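Local coordinates for alpha-1,2-mannosidase (Bacteroides thetaiotaomicron, PDB 2WW2), which acts as a calcium-dependent, inverting alpha-mannosidase of glycoside hydrolase family 92 in a human gut symbiont, at residues Ala126-Gly130 and Glu300-Phe304; Tyr77-Ile82 and Phe180-Met186; Tyr312-Asp317 and Asn359-Ser364; Tyr270-Val274 and Leu345-Val349. One frame throughout, in Å; residues are numbered along the deposited sequence.

Interaction 1: residues Ala126-Gly130 and Glu300-Phe304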
loop_
_atom_site.group_PDB
_atom_site.type_symbol
_atom_site.label_atom_id
_atom_site.label_comp_id
_atom_site.label_asym_id
_atom_site.label_seq_id
_atom_site.Cartn_x
_atom_site.Cartn_y
_atom_site.Cartn_z
ATOM N N ALA A 126 -7.309 2.062 45.656
ATOM C CA ALA A 126 -8.628 1.441 45.672
ATOM C C ALA A 126 -8.650 0.125 46.444
ATOM O O ALA A 126 -7.644 -0.581 46.518
ATOM C CB ALA A 126 -9.102 1.213 44.232
ATOM N N THR A 127 -9.806 -0.214 46.995
ATOM C CA THR A 127 -10.061 -1.559 47.462
ATOM C C THR A 127 -10.995 -2.130 46.387
ATOM O O THR A 127 -11.158 -1.503 45.346
ATOM C CB THR A 127 -10.766 -1.548 48.843
ATOM O OG1 THR A 127 -12.007 -0.836 48.749
ATOM C CG2 THR A 127 -9.872 -0.867 49.915
ATOM N N SER A 128 -11.616 -3.286 46.630
ATOM C CA SER A 128 -12.558 -3.863 45.657
ATOM C C SER A 128 -13.703 -2.897 45.346
ATOM O O SER A 128 -14.107 -2.748 44.193
ATOM C CB SER A 128 -13.160 -5.166 46.203
ATOM O OG SER A 128 -12.161 -6.180 46.293
ATOM N N ARG A 129 -14.235 -2.263 46.387
ATOM C CA ARG A 129 -15.444 -1.456 46.245
ATOM C C ARG A 129 -15.289 -0.013 46.732
ATOM O O ARG A 129 -16.170 0.800 46.534
ATOM C CB ARG A 129 -16.607 -2.169 46.953
ATOM C CG ARG A 129 -16.854 -3.558 46.361
ATOM C CD ARG A 129 -17.937 -4.371 47.139
ATOM N NE ARG A 129 -17.932 -5.738 46.641
ATOM C CZ ARG A 129 -17.047 -6.652 47.011
ATOM N NH1 ARG A 129 -16.099 -6.347 47.893
ATOM N NH2 ARG A 129 -17.109 -7.874 46.496
ATOM N N GLY A 130 -14.142 0.327 47.313
ATOM C CA GLY A 130 -13.972 1.694 47.794
ATOM C C GLY A 130 -12.640 2.289 47.383
ATOM O O GLY A 130 -11.872 1.653 46.645
ATOM N N GLU A 300 -15.998 -8.447 39.340
ATOM C CA GLU A 300 -16.949 -8.967 40.330
ATOM C C GLU A 300 -18.072 -7.933 40.437
ATOM O O GLU A 300 -17.807 -6.736 40.463
ATOM C CB GLU A 300 -16.259 -9.141 41.691
ATOM C CG GLU A 300 -15.068 -10.111 41.635
ATOM C CD GLU A 300 -14.121 -10.015 42.829
ATOM O OE1 GLU A 300 -14.332 -9.160 43.724
ATOM O OE2 GLU A 300 -13.140 -10.789 42.845
ATOM N N PHE A 301 -19.321 -8.396 40.468
ATOM C CA PHE A 301 -20.463 -7.496 40.595
ATOM C C PHE A 301 -21.286 -7.854 41.845
ATOM O O PHE A 301 -22.452 -7.451 41.998
ATOM C CB PHE A 301 -21.318 -7.586 39.329
ATOM C CG PHE A 301 -22.110 -6.342 39.046
ATOM C CD1 PHE A 301 -21.472 -5.181 38.632
ATOM C CD2 PHE A 301 -23.497 -6.338 39.172
ATOM C CE1 PHE A 301 -22.213 -4.017 38.364
ATOM C CE2 PHE A 301 -24.235 -5.186 38.885
ATOM C CZ PHE A 301 -23.575 -4.019 38.491
ATOM N N TYR A 302 -20.669 -8.623 42.737
ATOM C CA TYR A 302 -21.303 -9.008 43.987
ATOM C C TYR A 302 -20.656 -8.279 45.159
ATOM O O TYR A 302 -19.560 -7.669 45.036
ATOM C CB TYR A 302 -21.235 -10.528 44.201
ATOM C CG TYR A 302 -19.837 -11.122 44.141
ATOM C CD1 TYR A 302 -19.070 -11.279 45.295
ATOM C CD2 TYR A 302 -19.292 -11.524 42.932
ATOM C CE1 TYR A 302 -17.790 -11.817 45.240
ATOM C CE2 TYR A 302 -18.013 -12.067 42.864
ATOM C CZ TYR A 302 -17.278 -12.213 44.016
ATOM O OH TYR A 302 -16.026 -12.758 43.932
ATOM N N GLU A 303 -21.331 -8.368 46.291
ATOM C CA GLU A 303 -20.993 -7.625 47.482
ATOM C C GLU A 303 -21.243 -8.558 48.665
ATOM O O GLU A 303 -21.881 -9.604 48.518
ATOM C CB GLU A 303 -21.878 -6.361 47.552
ATOM C CG GLU A 303 -21.926 -5.617 46.194
ATOM C CD GLU A 303 -22.641 -4.268 46.238
ATOM O OE1 GLU A 303 -22.514 -3.543 47.240
ATOM O OE2 GLU A 303 -23.306 -3.924 45.241
ATOM N N PHE A 304 -20.725 -8.206 49.830
ATOM C CA PHE A 304 -20.946 -9.047 50.995
ATOM C C PHE A 304 -21.841 -8.335 51.980
ATOM O O PHE A 304 -21.498 -7.265 52.476
ATOM C CB PHE A 304 -19.621 -9.451 51.630
ATOM C CG PHE A 304 -18.783 -10.323 50.742
ATOM C CD1 PHE A 304 -19.045 -11.685 50.651
ATOM C CD2 PHE A 304 -17.746 -9.787 49.994
ATOM C CE1 PHE A 304 -18.281 -12.498 49.834
ATOM C CE2 PHE A 304 -16.979 -10.587 49.165
ATOM C CZ PHE A 304 -17.256 -11.959 49.088
HETATM O O HOH W 1 -11.918 -7.737 44.047
HETATM O O HOH W 2 -14.772 -9.778 46.346
#
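The guanidinium of R129 meets the backbone O of Y302 at its edge, in its own plane. R129 and the F304 ring cross at about a right angle, their planes 77° apart, with F304 CE2 3.8 Å from R129 NH2. The Y302 ring has F304 CZ at its edge.

R129 grips Y302 O side-on with two nitrogens. NE is 3.0 Å from Y302 O and lies in the carbonyl plane, on a lone pair. NH2 reaches Y302 O at 2.9 Å from above that plane. Two bonds to one oxygen fix the rotation of the group. The arginine chain is extended from CG to NE (chi2 175°), carrying the charged end across to the other segment.

E300 OE1 is 4.1 Å from R129 NH2 and well out of the guanidinium plane, so the attraction is of charge alone. One water bridges R129 NH2 to E300 OE1. A second links S128 OG to the same oxygen. E303 packs its CA and CG alongside R129 NE, while its carboxylate bonds to S236, N246 and the backbone of F237.

R129 NH1 forms a salt bridge with E250 of helix 240-250. That helix also packs against S128 and E303. T127 OG1 accepts from G130 N, an ST motif that shapes the turn between strands 121-126 and 130-136. The contact joins this N-terminal-domain turn to strand 299-304 of the catalytic domain.

Interaction 2: residues Tyr77-Ile82 and Phe180-Met186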
loop_
_atom_site.group_PDB
_atom_site.type_symbol
_atom_site.label_atom_id
_atom_site.label_comp_id
_atom_site.label_asym_id
_atom_site.label_seq_id
_atom_site.Cartn_x
_atom_site.Cartn_y
_atom_site.Cartn_z
ATOM N N TYR A 77 -21.002 3.325 33.251
ATOM C CA TYR A 77 -22.256 3.346 34.015
ATOM C C TYR A 77 -21.870 3.404 35.504
ATOM O O TYR A 77 -20.722 3.067 35.864
ATOM C CB TYR A 77 -23.114 2.102 33.714
ATOM C CG TYR A 77 -22.452 0.826 34.186
ATOM C CD1 TYR A 77 -22.681 0.332 35.472
ATOM C CD2 TYR A 77 -21.554 0.146 33.364
ATOM C CE1 TYR A 77 -22.027 -0.817 35.938
ATOM C CE2 TYR A 77 -20.901 -1.013 33.810
ATOM C CZ TYR A 77 -21.141 -1.476 35.100
ATOM O OH TYR A 77 -20.503 -2.600 35.546
ATOM N N GLY A 78 -22.802 3.840 36.346
ATOM C CA GLY A 78 -22.627 3.877 37.805
ATOM C C GLY A 78 -21.386 4.660 38.165
ATOM O O GLY A 78 -20.607 4.211 38.991
ATOM N N THR A 79 -21.204 5.823 37.544
ATOM C CA THR A 79 -19.950 6.585 37.679
ATOM C C THR A 79 -20.178 7.950 38.334
ATOM O O THR A 79 -21.197 8.610 38.088
ATOM C CB THR A 79 -19.216 6.727 36.288
ATOM O OG1 THR A 79 -17.953 7.380 36.451
ATOM C CG2 THR A 79 -20.052 7.501 35.261
ATOM N N PHE A 80 -19.236 8.350 39.197
ATOM C CA PHE A 80 -19.223 9.687 39.772
ATOM C C PHE A 80 -17.761 10.099 39.891
ATOM O O PHE A 80 -16.868 9.267 39.646
ATOM C CB PHE A 80 -19.969 9.734 41.125
ATOM C CG PHE A 80 -19.262 9.052 42.262
ATOM C CD1 PHE A 80 -18.436 9.776 43.114
ATOM C CD2 PHE A 80 -19.462 7.699 42.524
ATOM C CE1 PHE A 80 -17.785 9.157 44.183
ATOM C CE2 PHE A 80 -18.802 7.081 43.606
ATOM C CZ PHE A 80 -17.962 7.811 44.421
ATOM N N SER A 81 -17.481 11.366 40.191
ATOM C CA SER A 81 -16.068 11.756 40.317
ATOM C C SER A 81 -15.854 12.635 41.527
ATOM O O SER A 81 -16.788 13.238 42.054
ATOM C CB SER A 81 -15.537 12.477 39.065
ATOM O OG SER A 81 -16.126 13.765 38.926
ATOM N N ILE A 82 -14.597 12.724 41.934
ATOM C CA ILE A 82 -14.197 13.566 43.039
ATOM C C ILE A 82 -13.021 14.393 42.500
ATOM O O ILE A 82 -12.163 13.852 41.816
ATOM C CB ILE A 82 -13.703 12.689 44.211
ATOM C CG1 ILE A 82 -14.878 11.973 44.890
ATOM C CG2 ILE A 82 -12.930 13.514 45.222
ATOM C CD1 ILE A 82 -14.430 10.833 45.810
ATOM N N PHE A 180 -32.082 0.973 38.144
ATOM C CA PHE A 180 -30.624 1.050 38.280
ATOM C C PHE A 180 -30.121 2.317 38.995
ATOM O O PHE A 180 -30.595 3.425 38.721
ATOM C CB PHE A 180 -29.970 0.948 36.902
ATOM C CG PHE A 180 -28.513 1.274 36.913
ATOM C CD1 PHE A 180 -27.583 0.314 37.307
ATOM C CD2 PHE A 180 -28.079 2.536 36.569
ATOM C CE1 PHE A 180 -26.213 0.614 37.346
ATOM C CE2 PHE A 180 -26.700 2.849 36.582
ATOM C CZ PHE A 180 -25.775 1.885 36.987
ATOM N N ALA A 181 -29.134 2.136 39.880
ATOM C CA ALA A 181 -28.377 3.243 40.488
ATOM C C ALA A 181 -27.126 2.706 41.145
ATOM O O ALA A 181 -27.108 1.555 41.591
ATOM C CB ALA A 181 -29.200 3.972 41.545
ATOM N N ASN A 182 -26.094 3.554 41.217
ATOM C CA ASN A 182 -24.969 3.299 42.085
ATOM C C ASN A 182 -25.067 4.265 43.282
ATOM O O ASN A 182 -25.171 5.483 43.100
ATOM C CB ASN A 182 -23.640 3.437 41.309
ATOM C CG ASN A 182 -22.431 3.177 42.175
ATOM O OD1 ASN A 182 -22.016 2.018 42.398
ATOM N ND2 ASN A 182 -21.839 4.248 42.661
ATOM N N TYR A 183 -25.106 3.703 44.491
ATOM C CA TYR A 183 -25.292 4.493 45.714
ATOM C C TYR A 183 -23.927 4.684 46.334
ATOM O O TYR A 183 -23.243 3.703 46.635
ATOM C CB TYR A 183 -26.209 3.733 46.675
ATOM C CG TYR A 183 -27.536 3.369 46.048
ATOM C CD1 TYR A 183 -28.571 4.298 45.981
ATOM C CD2 TYR A 183 -27.743 2.116 45.477
ATOM C CE1 TYR A 183 -29.805 3.974 45.390
ATOM C CE2 TYR A 183 -28.976 1.781 44.884
ATOM C CZ TYR A 183 -29.987 2.718 44.847
ATOM O OH TYR A 183 -31.184 2.410 44.255
ATOM N N PHE A 184 -23.505 5.932 46.512
ATOM C CA PHE A 184 -22.151 6.172 47.001
ATOM C C PHE A 184 -22.139 6.965 48.309
ATOM O O PHE A 184 -23.122 7.623 48.671
ATOM C CB PHE A 184 -21.289 6.850 45.927
ATOM C CG PHE A 184 -21.786 8.216 45.505
ATOM C CD1 PHE A 184 -21.460 9.354 46.245
ATOM C CD2 PHE A 184 -22.551 8.368 44.358
ATOM C CE1 PHE A 184 -21.908 10.619 45.846
ATOM C CE2 PHE A 184 -23.015 9.627 43.948
ATOM C CZ PHE A 184 -22.695 10.755 44.688
ATOM N N MET A 185 -21.030 6.864 49.041
ATOM C CA MET A 185 -20.849 7.680 50.235
ATOM C C MET A 185 -19.382 7.962 50.420
ATOM O O MET A 185 -18.515 7.176 49.999
ATOM C CB MET A 185 -21.432 7.033 51.505
ATOM C CG MET A 185 -20.678 5.835 52.048
ATOM S SD MET A 185 -21.099 5.428 53.778
ATOM C CE MET A 185 -20.216 6.660 54.715
ATOM N N MET A 186 -19.106 9.091 51.053
ATOM C CA MET A 186 -17.729 9.457 51.319
ATOM C C MET A 186 -17.612 10.256 52.606
ATOM O O MET A 186 -18.574 10.872 53.075
ATOM C CB MET A 186 -17.147 10.233 50.142
ATOM C CG MET A 186 -17.765 11.569 49.921
ATOM S SD MET A 186 -17.147 12.333 48.407
ATOM C CE MET A 186 -18.151 11.463 47.211
#
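Two strands of the N-terminal beta-sandwich domain face each other here, 80-86 and 182-188. The axes of their short segments are 10.0 Å apart and 15° from parallel. Side chains fill the gap between the layers.

F80 and F184 form the centre of the contact, a face-to-face stack with centroids 4.2 Å apart and planes at 20°. The rings are offset, and F184 CB comes to 3.4 Å from F80 CE2. Both rings leave the backbone in the crowded position, CG between N and the carbonyl carbon, which lays the two rings face over face.

M186 runs past F80 in the opposite direction. Its chain bends at the last torsion (chi3 80°), which brings CE to 3.8 Å from F80 CE1. The same methyl meets I82 CD1 tip to tip at 4.0 Å.

At the other end G78 CA lies 3.7 Å from N182 CB, where the backbones come close. F180 takes G78 N at its ring edge, and its CZ touches Y77 CD1 at 3.8 Å. N182 ND2 stands at the edge of the F80 ring, while OD1 bonds to S235. Y77 OH bonds to D328.

The two segments share no hydrogen bond. Every touching residue is buried, so the contact rests on apolar packing and ring stacking, and Y77 OH and N182 OD1 find their partners on other strands.

Interaction 3: residues Tyr312-Asp317 and Asn359-Ser364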
loop_
_atom_site.group_PDB
_atom_site.type_symbol
_atom_site.label_atom_id
_atom_site.label_comp_id
_atom_site.label_asym_id
_atom_site.label_seq_id
_atom_site.Cartn_x
_atom_site.Cartn_y
_atom_site.Cartn_z
ATOM N N TYR A 312 -25.810 -9.874 45.114
ATOM C CA TYR A 312 -25.630 -8.931 44.028
ATOM C C TYR A 312 -26.944 -8.357 43.560
ATOM O O TYR A 312 -27.994 -9.016 43.597
ATOM C CB TYR A 312 -24.871 -9.574 42.846
ATOM C CG TYR A 312 -25.584 -10.764 42.210
ATOM C CD1 TYR A 312 -26.450 -10.580 41.132
ATOM C CD2 TYR A 312 -25.389 -12.060 42.683
ATOM C CE1 TYR A 312 -27.114 -11.662 40.550
ATOM C CE2 TYR A 312 -26.060 -13.164 42.105
ATOM C CZ TYR A 312 -26.917 -12.949 41.034
ATOM O OH TYR A 312 -27.587 -14.004 40.437
ATOM N N TYR A 313 -26.868 -7.103 43.134
ATOM C CA TYR A 313 -27.900 -6.488 42.323
ATOM C C TYR A 313 -27.789 -7.097 40.932
ATOM O O TYR A 313 -26.723 -7.046 40.316
ATOM C CB TYR A 313 -27.646 -4.978 42.217
ATOM C CG TYR A 313 -28.535 -4.273 41.192
ATOM C CD1 TYR A 313 -29.861 -3.976 41.486
ATOM C CD2 TYR A 313 -28.033 -3.877 39.950
ATOM C CE1 TYR A 313 -30.678 -3.306 40.569
ATOM C CE2 TYR A 313 -28.845 -3.214 39.018
ATOM C CZ TYR A 313 -30.163 -2.937 39.331
ATOM O OH TYR A 313 -30.965 -2.271 38.422
ATOM N N SER A 314 -28.872 -7.673 40.422
ATOM C CA SER A 314 -28.811 -8.232 39.082
ATOM C C SER A 314 -28.991 -7.159 38.018
ATOM O O SER A 314 -30.033 -6.486 37.993
ATOM C CB SER A 314 -29.908 -9.284 38.891
ATOM O OG SER A 314 -29.927 -9.688 37.534
ATOM N N PRO A 315 -28.000 -7.010 37.111
ATOM C CA PRO A 315 -28.230 -6.040 36.053
ATOM C C PRO A 315 -29.091 -6.647 34.958
ATOM O O PRO A 315 -29.296 -5.996 33.934
ATOM C CB PRO A 315 -26.817 -5.734 35.524
ATOM C CG PRO A 315 -26.061 -7.023 35.740
ATOM C CD PRO A 315 -26.678 -7.661 36.999
ATOM N N TYR A 316 -29.583 -7.875 35.170
ATOM C CA TYR A 316 -30.493 -8.522 34.223
ATOM C C TYR A 316 -31.964 -8.424 34.624
ATOM O O TYR A 316 -32.823 -8.250 33.754
ATOM C CB TYR A 316 -30.095 -9.987 33.952
ATOM C CG TYR A 316 -28.702 -10.072 33.345
ATOM C CD1 TYR A 316 -28.507 -9.871 31.982
ATOM C CD2 TYR A 316 -27.583 -10.284 34.149
ATOM C CE1 TYR A 316 -27.243 -9.898 31.434
ATOM C CE2 TYR A 316 -26.319 -10.326 33.603
ATOM C CZ TYR A 316 -26.160 -10.134 32.245
ATOM O OH TYR A 316 -24.915 -10.159 31.683
ATOM N N ASP A 317 -32.265 -8.520 35.917
ATOM C CA ASP A 317 -33.665 -8.433 36.353
ATOM C C ASP A 317 -33.900 -7.368 37.431
ATOM O O ASP A 317 -35.032 -7.153 37.854
ATOM C CB ASP A 317 -34.242 -9.807 36.750
ATOM C CG ASP A 317 -33.686 -10.353 38.062
ATOM O OD1 ASP A 317 -32.958 -9.654 38.806
ATOM O OD2 ASP A 317 -33.997 -11.518 38.364
ATOM N N ASN A 359 -26.490 -17.746 36.023
ATOM C CA ASN A 359 -27.365 -16.831 36.739
ATOM C C ASN A 359 -27.971 -15.804 35.773
ATOM O O ASN A 359 -29.153 -15.514 35.839
ATOM C CB ASN A 359 -26.609 -16.099 37.859
ATOM C CG ASN A 359 -26.200 -17.017 38.994
ATOM O OD1 ASN A 359 -26.751 -18.104 39.154
ATOM N ND2 ASN A 359 -25.221 -16.584 39.788
ATOM N N ALA A 360 -27.151 -15.238 34.895
ATOM C CA ALA A 360 -27.646 -14.247 33.924
ATOM C C ALA A 360 -28.695 -14.896 33.042
ATOM O O ALA A 360 -29.730 -14.284 32.717
ATOM C CB ALA A 360 -26.470 -13.698 33.067
ATOM N N TYR A 361 -28.432 -16.143 32.650
ATOM C CA TYR A 361 -29.403 -16.920 31.860
ATOM C C TYR A 361 -30.717 -17.101 32.627
ATOM O O TYR A 361 -31.804 -16.925 32.059
ATOM C CB TYR A 361 -28.813 -18.283 31.458
ATOM C CG TYR A 361 -29.819 -19.271 30.897
ATOM C CD1 TYR A 361 -30.265 -19.178 29.581
ATOM C CD2 TYR A 361 -30.312 -20.307 31.685
ATOM C CE1 TYR A 361 -31.188 -20.098 29.073
ATOM C CE2 TYR A 361 -31.219 -21.225 31.187
ATOM C CZ TYR A 361 -31.656 -21.112 29.887
ATOM O OH TYR A 361 -32.554 -22.041 29.408
ATOM N N ASN A 362 -30.626 -17.435 33.918
ATOM C CA ASN A 362 -31.841 -17.619 34.713
ATOM C C ASN A 362 -32.606 -16.297 34.843
ATOM O O ASN A 362 -33.830 -16.269 34.795
ATOM C CB ASN A 362 -31.521 -18.190 36.106
ATOM C CG ASN A 362 -31.102 -19.648 36.056
ATOM O OD1 ASN A 362 -31.480 -20.374 35.143
ATOM N ND2 ASN A 362 -30.330 -20.082 37.042
ATOM N N GLU A 363 -31.864 -15.205 34.994
ATOM C CA GLU A 363 -32.462 -13.894 35.212
ATOM C C GLU A 363 -32.975 -13.202 33.941
ATOM O O GLU A 363 -33.798 -12.291 34.033
ATOM C CB GLU A 363 -31.465 -12.991 35.962
ATOM C CG GLU A 363 -31.311 -13.402 37.405
ATOM C CD GLU A 363 -29.933 -13.125 37.981
ATOM O OE1 GLU A 363 -29.261 -12.163 37.548
ATOM O OE2 GLU A 363 -29.521 -13.870 38.884
ATOM N N SER A 364 -32.506 -13.616 32.766
ATOM C CA SER A 364 -32.848 -12.899 31.529
ATOM C C SER A 364 -33.356 -13.766 30.378
ATOM O O SER A 364 -33.904 -13.249 29.407
ATOM C CB SER A 364 -31.633 -12.112 31.019
ATOM O OG SER A 364 -30.711 -12.985 30.400
HETATM O O HOH W 3 -35.375 -9.984 33.238
#
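This is a polar contact with an apolar flank, between the end of strand 310-313 with its following loop and the last turns of helix 347-364, in the catalytic domain. E363 is the main helix residue in it. Its carboxylate takes one hydroxyl on each oxygen.

Y312 OH donates to E363 OE2 in a very short bond of 2.5 Å. The two side chains come from opposite directions. S314 OG donates to E363 OE1 at 2.6 Å and meets it from above the carboxylate plane, 43° out of it. The glutamate chain is bent at chi2 (149°), which turns the carboxylate toward both donors. They would probably favour its ionised form, although D317 carries a like charge nearby.

S314 OG also accepts from the backbone N of Y316 and of D317. Three bonds therefore hold this hydroxyl. D317 OD2 lies 3.4 Å from E363 CG, while D317 OD1 takes the backbone N of N319. N359 packs its CB 3.5 Å from Y312 OH and bonds through ND2 to Y324 O.

The flank is a CH-pi contact. A360 CB sits over one face of the Y316 ring, 3.7 Å from its centroid and offset toward the rim. H375 meets the Y316 ring edge-to-face. S364 CB rests 3.9 Å from Y316 CB. One water joins Y316 O to E363 O.

S314 forms an ST turn with Y316 N and an ST motif with D317 N, and the loop so shaped docks on the C-terminal end of helix 347-364.

Interaction 4: residues Tyr270-Val274 and Leu345-Val349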
loop_
_atom_site.group_PDB
_atom_site.type_symbol
_atom_site.label_atom_id
_atom_site.label_comp_id
_atom_site.label_asym_id
_atom_site.label_seq_id
_atom_site.Cartn_x
_atom_site.Cartn_y
_atom_site.Cartn_z
ATOM N N TYR A 270 -1.507 -11.993 43.308
ATOM C CA TYR A 270 -2.105 -12.502 42.070
ATOM C C TYR A 270 -1.113 -12.506 40.900
ATOM O O TYR A 270 -1.035 -13.495 40.159
ATOM C CB TYR A 270 -3.401 -11.750 41.720
ATOM C CG TYR A 270 -4.561 -12.159 42.623
ATOM C CD1 TYR A 270 -5.253 -13.342 42.396
ATOM C CD2 TYR A 270 -4.935 -11.379 43.712
ATOM C CE1 TYR A 270 -6.299 -13.737 43.232
ATOM C CE2 TYR A 270 -5.966 -11.768 44.556
ATOM C CZ TYR A 270 -6.639 -12.938 44.305
ATOM O OH TYR A 270 -7.663 -13.299 45.130
ATOM N N LEU A 271 -0.335 -11.433 40.739
ATOM C CA LEU A 271 0.683 -11.429 39.675
ATOM C C LEU A 271 1.691 -12.541 39.925
ATOM O O LEU A 271 2.194 -13.159 38.983
ATOM C CB LEU A 271 1.420 -10.078 39.560
ATOM C CG LEU A 271 0.524 -8.871 39.211
ATOM C CD1 LEU A 271 1.287 -7.558 39.394
ATOM C CD2 LEU A 271 -0.056 -8.998 37.794
ATOM N N GLY A 272 2.004 -12.776 41.196
ATOM C CA GLY A 272 3.067 -13.720 41.559
ATOM C C GLY A 272 2.724 -15.177 41.323
ATOM O O GLY A 272 3.579 -16.054 41.494
ATOM N N ARG A 273 1.486 -15.452 40.916
ATOM C CA ARG A 273 1.149 -16.823 40.545
ATOM C C ARG A 273 1.895 -17.297 39.303
ATOM O O ARG A 273 1.986 -18.501 39.066
ATOM C CB ARG A 273 -0.354 -17.022 40.374
ATOM C CG ARG A 273 -1.128 -16.818 41.664
ATOM C CD ARG A 273 -2.503 -17.434 41.545
ATOM N NE ARG A 273 -3.307 -17.178 42.733
ATOM C CZ ARG A 273 -4.602 -17.438 42.810
ATOM N NH1 ARG A 273 -5.218 -17.946 41.756
ATOM N NH2 ARG A 273 -5.281 -17.179 43.930
ATOM N N VAL A 274 2.415 -16.364 38.508
ATOM C CA VAL A 274 3.400 -16.729 37.504
ATOM C C VAL A 274 4.684 -15.924 37.698
ATOM O O VAL A 274 4.686 -14.685 37.672
ATOM C CB VAL A 274 2.864 -16.721 36.024
ATOM C CG1 VAL A 274 2.175 -15.418 35.694
ATOM C CG2 VAL A 274 4.022 -17.016 35.027
ATOM N N LEU A 345 -4.515 -20.445 35.888
ATOM C CA LEU A 345 -3.832 -19.793 37.002
ATOM C C LEU A 345 -4.760 -19.202 38.080
ATOM O O LEU A 345 -4.329 -18.995 39.219
ATOM C CB LEU A 345 -2.919 -18.700 36.471
ATOM C CG LEU A 345 -1.609 -19.158 35.817
ATOM C CD1 LEU A 345 -0.959 -17.964 35.172
ATOM C CD2 LEU A 345 -0.658 -19.751 36.846
ATOM N N TYR A 346 -6.013 -18.932 37.711
ATOM C CA TYR A 346 -6.988 -18.316 38.613
ATOM C C TYR A 346 -8.338 -19.039 38.552
ATOM O O TYR A 346 -9.379 -18.410 38.335
ATOM C CB TYR A 346 -7.144 -16.822 38.271
ATOM C CG TYR A 346 -5.803 -16.116 38.115
ATOM C CD1 TYR A 346 -5.131 -15.613 39.233
ATOM C CD2 TYR A 346 -5.201 -15.982 36.871
ATOM C CE1 TYR A 346 -3.883 -14.991 39.104
ATOM C CE2 TYR A 346 -3.951 -15.357 36.730
ATOM C CZ TYR A 346 -3.311 -14.855 37.865
ATOM O OH TYR A 346 -2.084 -14.229 37.757
ATOM N N PRO A 347 -8.336 -20.371 38.755
ATOM C CA PRO A 347 -9.565 -21.125 38.478
ATOM C C PRO A 347 -10.680 -20.803 39.480
ATOM O O PRO A 347 -11.845 -21.075 39.197
ATOM C CB PRO A 347 -9.117 -22.597 38.595
ATOM C CG PRO A 347 -7.943 -22.562 39.508
ATOM C CD PRO A 347 -7.232 -21.255 39.153
ATOM N N GLU A 348 -10.336 -20.224 40.631
ATOM C CA GLU A 348 -11.377 -19.831 41.585
ATOM C C GLU A 348 -12.218 -18.730 40.948
ATOM O O GLU A 348 -13.409 -18.579 41.260
ATOM C CB GLU A 348 -10.798 -19.380 42.948
ATOM C CG GLU A 348 -10.099 -18.028 42.945
ATOM C CD GLU A 348 -8.615 -18.100 42.566
ATOM O OE1 GLU A 348 -8.178 -19.048 41.874
ATOM O OE2 GLU A 348 -7.878 -17.198 42.978
ATOM N N VAL A 349 -11.604 -17.964 40.043
ATOM C CA VAL A 349 -12.364 -16.944 39.324
ATOM C C VAL A 349 -13.315 -17.585 38.309
ATOM O O VAL A 349 -14.511 -17.266 38.286
ATOM C CB VAL A 349 -11.446 -15.918 38.659
ATOM C CG1 VAL A 349 -12.291 -14.856 37.910
ATOM C CG2 VAL A 349 -10.579 -15.259 39.747
HETATM O O HOH W 4 -8.741 -15.652 44.982
#
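R273, Y346 and L345 carry this contact. It joins the type I turn L271-V274 at the end of helix 256-271 to the junction of helices 338-345 and 347-364.

R273 is extended from CG to NE and meets E348 end-on in a salt bridge. NH2 is 2.8 Å from E348 OE2, on the syn side but out of the carboxylate plane. NH1 is 3.2 Å from E348 OE1 on its syn lone pair, in a nearly straight bond (167°). NH1 also bonds L345 O at 2.9 Å, in the carbonyl plane, on a lone pair. The guanidinium is held at several points, and Y270 CD1 lies over one of its faces, toward the rim.

Y346 is the N-cap residue of helix 347-364. Its side chain crosses that of R273 at a slant, the ring and guanidinium planes 19° apart, with CD1 3.4 Å from R273 NH1 and 3.9 Å from Y270 CD1. L345 CD1 meets V274 CG1 at 4.1 Å, and L666 packs on L345 from a loop.

E348 OE2 also receives a water that contacts Y270 OH. Y270 O accepts two bonds: Y346 OH, at 2.7 Å, and R273 N reach it from opposite faces of its carbonyl plane.

From the N terminus, 77-82 opens interaction 2, and 126-130 opens interaction 1 before 180-186 closes interaction 2. Those two loops cross. Segment 270-274 then opens interaction 4, and 300-304 closes interaction 1, so these cross too. Segment 312-317 opens interaction 3, 345-349 closes interaction 4 and 359-364 closes interaction 3, a third crossing. None nests in another. Interaction 2 lies within the N-terminal domain, interaction 1 ties it to the catalytic domain, and interactions 3 and 4 hold the two ends of helix 347-364. F301 touches Y77 and Y312, which brings interactions 1, 2 and 3 together. Interaction 4 touches none of the others; its nearest atoms are about 6 Å from interaction 1.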